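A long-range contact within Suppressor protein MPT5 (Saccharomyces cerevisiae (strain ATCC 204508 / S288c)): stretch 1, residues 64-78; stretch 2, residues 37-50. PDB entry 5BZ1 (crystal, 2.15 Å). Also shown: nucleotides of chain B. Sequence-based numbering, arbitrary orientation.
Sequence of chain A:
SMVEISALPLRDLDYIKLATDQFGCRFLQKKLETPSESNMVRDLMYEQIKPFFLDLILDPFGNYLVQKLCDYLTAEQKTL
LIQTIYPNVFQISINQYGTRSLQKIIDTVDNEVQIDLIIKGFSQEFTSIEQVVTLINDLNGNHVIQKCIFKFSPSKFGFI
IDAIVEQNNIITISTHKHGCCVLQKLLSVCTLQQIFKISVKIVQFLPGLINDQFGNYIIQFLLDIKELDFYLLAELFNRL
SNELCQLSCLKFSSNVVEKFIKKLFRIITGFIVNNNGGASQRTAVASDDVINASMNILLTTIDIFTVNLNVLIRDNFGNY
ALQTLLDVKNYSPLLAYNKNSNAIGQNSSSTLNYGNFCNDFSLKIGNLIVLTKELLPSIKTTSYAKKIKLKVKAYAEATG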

# COMPACT_ATOMS: atom_id res chain seq x y z
N TYR A 64 13.49 -15.69 -20.62
CA TYR A 64 14.81 -15.68 -20.01
C TYR A 64 15.83 -14.98 -20.91
O TYR A 64 16.71 -14.26 -20.42
CB TYR A 64 15.27 -17.10 -19.68
CG TYR A 64 14.56 -17.72 -18.49
CD1 TYR A 64 14.87 -17.34 -17.20
CD2 TYR A 64 13.59 -18.71 -18.67
CE1 TYR A 64 14.22 -17.91 -16.11
CE2 TYR A 64 12.94 -19.28 -17.59
CZ TYR A 64 13.26 -18.88 -16.31
OH TYR A 64 12.62 -19.45 -15.24
N LEU A 65 15.73 -15.20 -22.22
CA LEU A 65 16.64 -14.55 -23.16
C LEU A 65 16.41 -13.04 -23.20
O LEU A 65 17.36 -12.26 -23.14
CB LEU A 65 16.49 -15.13 -24.57
CG LEU A 65 17.42 -14.49 -25.60
CD1 LEU A 65 18.87 -14.67 -25.18
CD2 LEU A 65 17.20 -15.05 -27.00
N VAL A 66 15.14 -12.63 -23.29
CA VAL A 66 14.79 -11.22 -23.31
C VAL A 66 15.34 -10.49 -22.07
O VAL A 66 15.92 -9.41 -22.19
CB VAL A 66 13.26 -11.02 -23.40
CG1 VAL A 66 12.90 -9.55 -23.23
CG2 VAL A 66 12.73 -11.54 -24.73
N GLN A 67 15.16 -11.10 -20.90
CA GLN A 67 15.67 -10.52 -19.66
C GLN A 67 17.19 -10.40 -19.67
O GLN A 67 17.73 -9.37 -19.25
CB GLN A 67 15.22 -11.36 -18.46
CG GLN A 67 13.74 -11.25 -18.13
CD GLN A 67 13.37 -12.06 -16.90
OE1 GLN A 67 13.69 -11.68 -15.77
NE2 GLN A 67 12.70 -13.19 -17.12
N LYS A 68 17.88 -11.43 -20.14
CA LYS A 68 19.34 -11.39 -20.21
C LYS A 68 19.78 -10.28 -21.15
O LYS A 68 20.68 -9.50 -20.85
CB LYS A 68 19.90 -12.73 -20.69
CG LYS A 68 21.35 -12.97 -20.28
CD LYS A 68 21.45 -12.98 -18.76
CE LYS A 68 22.89 -13.00 -18.29
NZ LYS A 68 22.98 -13.45 -16.88
N LEU A 69 19.10 -10.22 -22.30
CA LEU A 69 19.37 -9.22 -23.32
C LEU A 69 19.30 -7.79 -22.75
O LEU A 69 20.08 -6.92 -23.16
CB LEU A 69 18.37 -9.39 -24.46
CG LEU A 69 18.84 -9.39 -25.91
CD1 LEU A 69 20.30 -9.79 -26.03
CD2 LEU A 69 17.96 -10.34 -26.73
N CYS A 70 18.40 -7.57 -21.80
CA CYS A 70 18.26 -6.26 -21.15
C CYS A 70 19.54 -5.77 -20.48
O CYS A 70 19.72 -4.57 -20.27
CB CYS A 70 17.12 -6.28 -20.13
SG CYS A 70 15.47 -6.28 -20.86
N ASP A 71 20.43 -6.70 -20.14
CA ASP A 71 21.69 -6.34 -19.50
C ASP A 71 22.77 -5.94 -20.52
O ASP A 71 23.84 -5.48 -20.13
CB ASP A 71 22.20 -7.50 -18.63
CG ASP A 71 21.39 -7.68 -17.36
OD1 ASP A 71 20.81 -6.69 -16.88
OD2 ASP A 71 21.33 -8.82 -16.85
N TYR A 72 22.48 -6.11 -21.81
CA TYR A 72 23.50 -5.92 -22.84
C TYR A 72 23.10 -5.00 -24.00
O TYR A 72 23.96 -4.47 -24.70
CB TYR A 72 23.94 -7.28 -23.39
CG TYR A 72 24.51 -8.22 -22.35
CD1 TYR A 72 25.85 -8.15 -21.98
CD2 TYR A 72 23.71 -9.17 -21.74
CE1 TYR A 72 26.37 -9.00 -21.03
CE2 TYR A 72 24.23 -10.03 -20.78
CZ TYR A 72 25.56 -9.93 -20.44
OH TYR A 72 26.08 -10.78 -19.49
N LEU A 73 21.79 -4.82 -24.20
CA LEU A 73 21.28 -4.00 -25.30
C LEU A 73 21.79 -2.56 -25.26
O LEU A 73 21.92 -1.97 -24.18
CB LEU A 73 19.75 -3.99 -25.31
CG LEU A 73 19.00 -5.28 -25.64
CD1 LEU A 73 17.49 -5.07 -25.60
CD2 LEU A 73 19.42 -5.82 -27.00
N THR A 74 22.08 -1.99 -26.43
CA THR A 74 22.38 -0.57 -26.54
C THR A 74 21.10 0.20 -26.25
O THR A 74 20.02 -0.38 -26.26
CB THR A 74 22.86 -0.19 -27.95
OG1 THR A 74 21.80 -0.43 -28.88
CG2 THR A 74 24.08 -1.01 -28.35
N ALA A 75 21.22 1.50 -26.00
CA ALA A 75 20.05 2.34 -25.77
C ALA A 75 19.13 2.32 -26.99
O ALA A 75 17.91 2.26 -26.86
CB ALA A 75 20.46 3.75 -25.44
N GLU A 76 19.73 2.38 -28.18
CA GLU A 76 18.97 2.30 -29.42
C GLU A 76 18.19 0.99 -29.52
O GLU A 76 17.00 1.00 -29.84
CB GLU A 76 19.90 2.44 -30.64
CG GLU A 76 19.93 3.83 -31.25
CD GLU A 76 20.51 3.83 -32.65
OE1 GLU A 76 21.36 2.97 -32.95
OE2 GLU A 76 20.11 4.70 -33.45
N GLN A 77 18.87 -0.12 -29.24
CA GLN A 77 18.24 -1.44 -29.30
C GLN A 77 17.09 -1.58 -28.31
O GLN A 77 16.05 -2.17 -28.64
CB GLN A 77 19.28 -2.55 -29.08
CG GLN A 77 20.18 -2.83 -30.30
CD GLN A 77 21.37 -3.71 -29.96
OE1 GLN A 77 21.80 -3.78 -28.80
NE2 GLN A 77 21.91 -4.39 -30.96
N LYS A 78 17.26 -1.06 -27.10
CA LYS A 78 16.21 -1.18 -26.08
C LYS A 78 15.00 -0.29 -26.40
O LYS A 78 13.86 -0.67 -26.15
CB LYS A 78 16.75 -0.89 -24.68
CG LYS A 78 15.70 -1.02 -23.58
CD LYS A 78 16.32 -1.02 -22.19
CE LYS A 78 17.11 -2.30 -21.94
NZ LYS A 78 18.09 -2.13 -20.84
P A B 10 11.19 -23.35 -13.04
OP1 A B 10 10.86 -24.74 -12.65
OP2 A B 10 12.06 -22.52 -12.17
O5' A B 10 11.85 -23.42 -14.49
C5' A B 10 11.06 -23.76 -15.63
C4' A B 10 11.91 -24.25 -16.78
O4' A B 10 12.74 -23.16 -17.26
C3' A B 10 12.85 -25.40 -16.44
O3' A B 10 12.96 -26.26 -17.58
C2' A B 10 14.19 -24.69 -16.23
O2' A B 10 15.33 -25.50 -16.43
C1' A B 10 14.10 -23.57 -17.26
N9 A B 10 14.95 -22.41 -16.99
C8 A B 10 15.26 -21.83 -15.79
N7 A B 10 16.07 -20.80 -15.90
C5 A B 10 16.32 -20.71 -17.26
C6 A B 10 17.11 -19.82 -18.03
N6 A B 10 17.82 -18.82 -17.52
N1 A B 10 17.14 -20.01 -19.37
C2 A B 10 16.43 -21.02 -19.89
N3 A B 10 15.65 -21.91 -19.28
C4 A B 10 15.64 -21.70 -17.95
P U B 9 10.64 -18.78 -9.65
OP1 U B 9 11.91 -18.06 -9.92
OP2 U B 9 9.44 -18.02 -9.22
O5' U B 9 10.26 -19.59 -10.97
C5' U B 9 9.03 -20.30 -11.09
C4' U B 9 8.69 -20.52 -12.54
O4' U B 9 8.43 -19.24 -13.17
C3' U B 9 9.81 -21.14 -13.37
O3' U B 9 9.82 -22.55 -13.28
C2' U B 9 9.53 -20.61 -14.78
O2' U B 9 8.55 -21.41 -15.44
C1' U B 9 8.93 -19.23 -14.49
N1 U B 9 9.91 -18.13 -14.61
C2 U B 9 10.19 -17.63 -15.88
O2 U B 9 9.67 -18.08 -16.89
N3 U B 9 11.09 -16.60 -15.92
C4 U B 9 11.73 -16.02 -14.85
O4 U B 9 12.53 -15.10 -15.05
C5 U B 9 11.39 -16.58 -13.57
C6 U B 9 10.51 -17.59 -13.49
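Stretch 2 37-50: ESNMVRDLMYEQIK

The apolar centre is built from leucines of stretch 1 and one side of the helix in stretch 2. Leu-65 and Leu-69, one turn apart on helix 64-69, both point toward stretch 2 and share Met-45: its SD lies 3.8 Å from Leu-65 CD2 and 3.8 Å from Leu-69 CD2. Ile-49, one turn on from Met-45, brings its CD1 to 3.8 Å from Leu-69 CD2. Met-45 is extended at chi1 and chi2 (both t) and turns at chi3 (m); the axes of the two helices come within 12.4 Å of each other at closest. Helix 38-49 runs against helix 64-69 at 128° between N-to-C directions, closer to antiparallel than parallel.

Further along stretch 1, Tyr-72, Leu-73 and Thr-74 lie in a loop, and a second helix holding Gln-77 begins at Ala-75. The CA atoms of Leu-73 and Arg-42 are 7.4 Å apart, and Leu-69 CA is nearly as close to Arg-42 CA, at 7.5 Å. The CA-to-CB bond of Leu-73 points away, yet its side chain comes back, CD2 reaching 3.7 Å from Tyr-46 CD1.

Tyr-46 joins the apolar and polar layers. Gln-77 CG sits over its ring face, 3.8 Å from the centroid, while Tyr-46 OH donates a 2.6 Å hydrogen bond to Gln-77 O.

At the polar edge, Arg-42 spends its aliphatic stem on packing, CG lying 4.2 Å from Leu-69 CD1, and its charged end on the loop, where NH1 donates to Tyr-72 O at 2.8 Å. Its NE forms a salt bridge with Asp-43 OD1 (3.1 Å), and that same oxygen accepts from Gln-77 NE2 at 2.9 Å. Gln-77 is held from its own side too: its OE1 accepts from Thr-74 N (3.0 Å), and Thr-74, at the N-cap of the helix that begins at Ala-75, accepts from Gln-77 N through its OG1 (3.0 Å). The rule to read here is that Arg-42, Asp-43 and Gln-77 each pair a bond across the contact with one inside their own stretch, whereas Tyr-46 OH reaches across without such a brace.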

# COMPACT_ATOMS: atom_id res chain seq x y z
N GLU A 37 32.53 -12.44 -27.34
CA GLU A 37 31.48 -12.66 -28.34
C GLU A 37 30.17 -11.94 -28.01
O GLU A 37 29.24 -11.96 -28.82
CB GLU A 37 31.21 -14.16 -28.51
CG GLU A 37 32.44 -14.97 -28.90
CD GLU A 37 32.12 -16.43 -29.14
OE1 GLU A 37 31.77 -16.77 -30.29
OE2 GLU A 37 32.23 -17.23 -28.20
N SER A 38 30.11 -11.31 -26.84
CA SER A 38 28.88 -10.68 -26.35
C SER A 38 28.23 -9.73 -27.36
O SER A 38 27.09 -9.95 -27.77
CB SER A 38 29.12 -9.95 -25.03
OG SER A 38 27.92 -9.43 -24.51
N ASN A 39 28.96 -8.69 -27.76
CA ASN A 39 28.44 -7.71 -28.70
C ASN A 39 27.98 -8.33 -30.03
O ASN A 39 26.93 -7.97 -30.55
CB ASN A 39 29.48 -6.61 -28.97
CG ASN A 39 29.59 -5.62 -27.83
OD1 ASN A 39 28.71 -5.53 -26.97
ND2 ASN A 39 30.68 -4.86 -27.82
N MET A 40 28.78 -9.25 -30.56
CA MET A 40 28.46 -9.85 -31.85
C MET A 40 27.24 -10.77 -31.80
O MET A 40 26.38 -10.71 -32.68
CB MET A 40 29.66 -10.60 -32.43
CG MET A 40 29.46 -11.02 -33.87
SD MET A 40 30.94 -11.73 -34.58
CE MET A 40 31.16 -13.15 -33.51
N VAL A 41 27.16 -11.61 -30.77
CA VAL A 41 26.00 -12.48 -30.64
C VAL A 41 24.75 -11.66 -30.34
O VAL A 41 23.65 -12.03 -30.74
CB VAL A 41 26.20 -13.60 -29.58
CG1 VAL A 41 25.93 -13.09 -28.17
CG2 VAL A 41 25.29 -14.78 -29.88
N ARG A 42 24.93 -10.52 -29.66
CA ARG A 42 23.82 -9.64 -29.32
C ARG A 42 23.24 -9.04 -30.60
O ARG A 42 22.03 -9.11 -30.84
CB ARG A 42 24.30 -8.52 -28.39
CG ARG A 42 23.24 -7.49 -28.02
CD ARG A 42 23.87 -6.24 -27.42
NE ARG A 42 24.73 -5.56 -28.38
CZ ARG A 42 25.63 -4.64 -28.07
NH1 ARG A 42 25.81 -4.26 -26.81
NH2 ARG A 42 26.37 -4.09 -29.02
N ASP A 43 24.12 -8.46 -31.41
CA ASP A 43 23.71 -7.79 -32.64
C ASP A 43 23.12 -8.75 -33.67
O ASP A 43 22.11 -8.43 -34.31
CB ASP A 43 24.90 -7.02 -33.23
CG ASP A 43 25.39 -5.91 -32.33
OD1 ASP A 43 24.61 -5.46 -31.46
OD2 ASP A 43 26.55 -5.48 -32.48
N LEU A 44 23.73 -9.92 -33.84
CA LEU A 44 23.23 -10.92 -34.77
C LEU A 44 21.85 -11.42 -34.35
O LEU A 44 20.91 -11.47 -35.16
CB LEU A 44 24.21 -12.10 -34.87
CG LEU A 44 25.53 -11.85 -35.62
CD1 LEU A 44 26.55 -12.95 -35.33
CD2 LEU A 44 25.28 -11.76 -37.11
N MET A 45 21.73 -11.78 -33.08
CA MET A 45 20.49 -12.25 -32.48
C MET A 45 19.37 -11.23 -32.64
O MET A 45 18.25 -11.58 -33.02
CB MET A 45 20.75 -12.50 -31.00
CG MET A 45 19.61 -13.06 -30.19
SD MET A 45 20.06 -12.94 -28.45
CE MET A 45 21.70 -13.67 -28.45
N TYR A 46 19.69 -9.97 -32.35
CA TYR A 46 18.71 -8.89 -32.32
C TYR A 46 17.96 -8.74 -33.64
O TYR A 46 16.73 -8.67 -33.65
CB TYR A 46 19.40 -7.57 -31.96
CG TYR A 46 18.44 -6.43 -31.69
CD1 TYR A 46 17.95 -6.21 -30.41
CD2 TYR A 46 18.03 -5.59 -32.71
CE1 TYR A 46 17.08 -5.18 -30.15
CE2 TYR A 46 17.15 -4.55 -32.46
CZ TYR A 46 16.68 -4.35 -31.18
OH TYR A 46 15.81 -3.32 -30.92
N GLU A 47 18.71 -8.68 -34.74
CA GLU A 47 18.11 -8.46 -36.05
C GLU A 47 17.16 -9.58 -36.47
O GLU A 47 16.19 -9.35 -37.19
CB GLU A 47 19.20 -8.26 -37.11
CG GLU A 47 20.01 -6.99 -36.91
CD GLU A 47 19.15 -5.74 -36.95
OE1 GLU A 47 18.20 -5.69 -37.77
OE2 GLU A 47 19.42 -4.81 -36.17
N GLN A 48 17.44 -10.80 -36.00
CA GLN A 48 16.63 -11.96 -36.36
C GLN A 48 15.41 -12.15 -35.46
O GLN A 48 14.39 -12.68 -35.91
CB GLN A 48 17.48 -13.23 -36.37
CG GLN A 48 18.50 -13.30 -37.52
CD GLN A 48 19.19 -14.65 -37.62
OE1 GLN A 48 18.73 -15.65 -37.05
NE2 GLN A 48 20.31 -14.70 -38.33
N ILE A 49 15.49 -11.71 -34.21
CA ILE A 49 14.40 -11.95 -33.27
C ILE A 49 13.46 -10.75 -33.09
O ILE A 49 12.39 -10.89 -32.50
CB ILE A 49 14.93 -12.41 -31.88
CG1 ILE A 49 15.59 -11.25 -31.14
CG2 ILE A 49 15.88 -13.60 -32.03
CD1 ILE A 49 16.08 -11.62 -29.75
N LYS A 50 13.86 -9.59 -33.59
CA LYS A 50 13.06 -8.37 -33.43
C LYS A 50 11.60 -8.42 -33.94
O LYS A 50 10.73 -7.77 -33.36
CB LYS A 50 13.80 -7.12 -33.94
CG LYS A 50 14.21 -7.13 -35.41
CD LYS A 50 14.91 -5.83 -35.77
CE LYS A 50 15.06 -5.68 -37.27
NZ LYS A 50 15.78 -4.42 -37.64